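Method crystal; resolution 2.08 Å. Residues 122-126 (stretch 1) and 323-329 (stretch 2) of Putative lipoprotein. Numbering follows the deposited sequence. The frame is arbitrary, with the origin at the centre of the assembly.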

# COMPACT_ATOMS: atom_id res chain seq x y z
N PHE A 122 3.08 10.93 -12.35
CA PHE A 122 3.22 10.08 -11.18
C PHE A 122 2.11 9.07 -11.13
O PHE A 122 0.97 9.40 -11.46
N TYR A 123 2.46 7.82 -10.80
CA TYR A 123 1.52 6.73 -10.61
C TYR A 123 1.13 6.70 -9.14
O TYR A 123 1.94 7.09 -8.29
N HIS A 124 -0.09 6.28 -8.83
CA HIS A 124 -0.53 6.26 -7.44
C HIS A 124 -1.30 5.00 -7.12
O HIS A 124 -2.24 4.64 -7.86
N ASN A 125 -0.92 4.32 -6.01
CA ASN A 125 -1.65 3.15 -5.51
C ASN A 125 -1.74 3.21 -3.98
O ASN A 125 -0.75 3.46 -3.29
N THR A 126 -2.95 3.02 -3.45
CA THR A 126 -3.21 3.08 -2.01
C THR A 126 -4.19 1.95 -1.63
O THR A 126 -4.93 1.47 -2.48
N PHE A 323 10.72 0.57 -10.87
CA PHE A 323 9.92 1.58 -10.15
C PHE A 323 8.46 1.48 -10.57
O PHE A 323 7.59 1.54 -9.71
N ARG A 324 8.20 1.31 -11.87
CA ARG A 324 6.83 1.27 -12.42
C ARG A 324 6.04 0.04 -11.96
O ARG A 324 4.88 0.18 -11.56
N GLU A 325 6.68 -1.14 -12.00
CA GLU A 325 6.09 -2.43 -11.62
C GLU A 325 5.70 -2.48 -10.14
O GLU A 325 4.88 -3.31 -9.78
N LEU A 326 6.26 -1.60 -9.28
CA LEU A 326 5.83 -1.59 -7.87
C LEU A 326 4.38 -1.09 -7.75
O LEU A 326 3.67 -1.49 -6.83
N ILE A 327 3.94 -0.21 -8.67
CA ILE A 327 2.56 0.28 -8.66
C ILE A 327 1.69 -0.62 -9.54
O ILE A 327 0.57 -0.97 -9.15
N LEU A 328 2.19 -0.94 -10.76
CA LEU A 328 1.43 -1.71 -11.73
C LEU A 328 1.19 -3.14 -11.26
O LEU A 328 0.02 -3.56 -11.21
N ASP A 329 2.24 -3.87 -10.88
CA ASP A 329 2.08 -5.25 -10.43
C ASP A 329 1.83 -5.33 -8.90
O ASP A 329 2.74 -5.14 -8.08

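Packing of the last turns of a helix (323-328) against a strand (122-126), whose N-to-C directions differ by 38° and whose axes approach to 8.3 Å. The strand alternates: Tyr123 and Asn125 direct CA-to-CB toward the helix, whereas His124 directs it away and has both ring nitrogens hydrogen-bonded elsewhere in the structure. Ile327 is the centre of the helical side, its CA lying 6.0 Å from the CA of Asn125. With chi1 m (-66°) and chi2 off-well at -109°, its CD1 lies against the strand backbone, 3.5 Å from Asn125 N and 3.7 Å from Tyr123 O; these are van der Waals contacts. Its CG2 meets Tyr123 CB at 3.8 Å, and its CD1 lies 3.9 Å from Asn125 CB. Tyr123 is m (chi1 -71°, chi2 -82°), which sets its buried ring beside two helix side chains that start sideways but end nearer the strand. Arg324 (m, then t, t) brings CG to 4.2 Å from Tyr123 CE2, while Leu328 (m, t) brings CD2 to 4.5 Å from Tyr123 CE1; both approaches are oblique to the ring. Asn125 is t, and its OD1 is hydrogen-bonded elsewhere, as are Arg324 NE and NH2. No hydrogen bond links the two stretches; the contact is van der Waals packing of side chains against one another and of Ile327 against the strand backbone.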

# COMPACT_ATOMS: atom_id res chain seq x y z
CB PHE A 122 3.34 10.87 -9.85
CG PHE A 122 2.16 11.70 -9.40
CD1 PHE A 122 2.00 13.02 -9.83
CD2 PHE A 122 1.24 11.19 -8.48
CE1 PHE A 122 0.92 13.80 -9.38
CE2 PHE A 122 0.16 11.96 -8.03
CZ PHE A 122 0.01 13.26 -8.48
CB TYR A 123 2.15 5.41 -11.03
CG TYR A 123 2.33 5.28 -12.52
CD1 TYR A 123 1.27 4.88 -13.34
CD2 TYR A 123 3.56 5.52 -13.12
CE1 TYR A 123 1.43 4.75 -14.72
CE2 TYR A 123 3.73 5.39 -14.50
CZ TYR A 123 2.66 5.01 -15.30
OH TYR A 123 2.83 4.88 -16.65
CB HIS A 124 -1.40 7.52 -7.13
CG HIS A 124 -1.93 7.58 -5.72
ND1 HIS A 124 -3.28 7.72 -5.47
CD2 HIS A 124 -1.27 7.55 -4.54
CE1 HIS A 124 -3.40 7.77 -4.15
NE2 HIS A 124 -2.21 7.68 -3.55
CB ASN A 125 -1.01 1.83 -5.99
CG ASN A 125 -1.74 0.59 -5.52
OD1 ASN A 125 -1.20 -0.22 -4.75
ND2 ASN A 125 -2.98 0.43 -5.94
CB THR A 126 -3.69 4.49 -1.57
OG1 THR A 126 -3.83 4.54 -0.15
CG2 THR A 126 -4.99 4.95 -2.26
CB PHE A 323 10.44 3.00 -10.40
CG PHE A 323 11.60 3.38 -9.53
CD1 PHE A 323 11.39 3.95 -8.27
CD2 PHE A 323 12.92 3.20 -9.96
CE1 PHE A 323 12.47 4.30 -7.46
CE2 PHE A 323 13.99 3.55 -9.14
CZ PHE A 323 13.76 4.08 -7.89
CB ARG A 324 6.85 1.31 -13.94
CG ARG A 324 6.94 2.71 -14.52
CD ARG A 324 6.90 2.63 -16.03
NE ARG A 324 7.18 3.92 -16.65
CZ ARG A 324 7.50 4.09 -17.93
NH1 ARG A 324 7.59 3.04 -18.74
NH2 ARG A 324 7.75 5.30 -18.40
CB GLU A 325 7.04 -3.58 -11.97
CG GLU A 325 6.94 -4.00 -13.42
CD GLU A 325 5.69 -4.78 -13.75
OE1 GLU A 325 5.68 -6.02 -13.52
OE2 GLU A 325 4.70 -4.16 -14.18
CB LEU A 326 6.76 -0.76 -6.96
CG LEU A 326 8.18 -1.31 -6.83
CD1 LEU A 326 9.08 -0.31 -6.17
CD2 LEU A 326 8.19 -2.62 -6.07
CB ILE A 327 2.46 1.76 -9.11
CG1 ILE A 327 3.15 2.71 -8.11
CG2 ILE A 327 0.98 2.18 -9.44
CD1 ILE A 327 2.26 3.57 -7.31
CB LEU A 328 2.09 -1.68 -13.13
CG LEU A 328 2.15 -0.30 -13.84
CD1 LEU A 328 2.66 -0.43 -15.27
CD2 LEU A 328 0.79 0.41 -13.83
CB ASP A 329 3.30 -6.09 -10.83
CG ASP A 329 3.17 -7.58 -10.61
OD1 ASP A 329 2.15 -8.02 -10.03
OD2 ASP A 329 4.13 -8.31 -10.95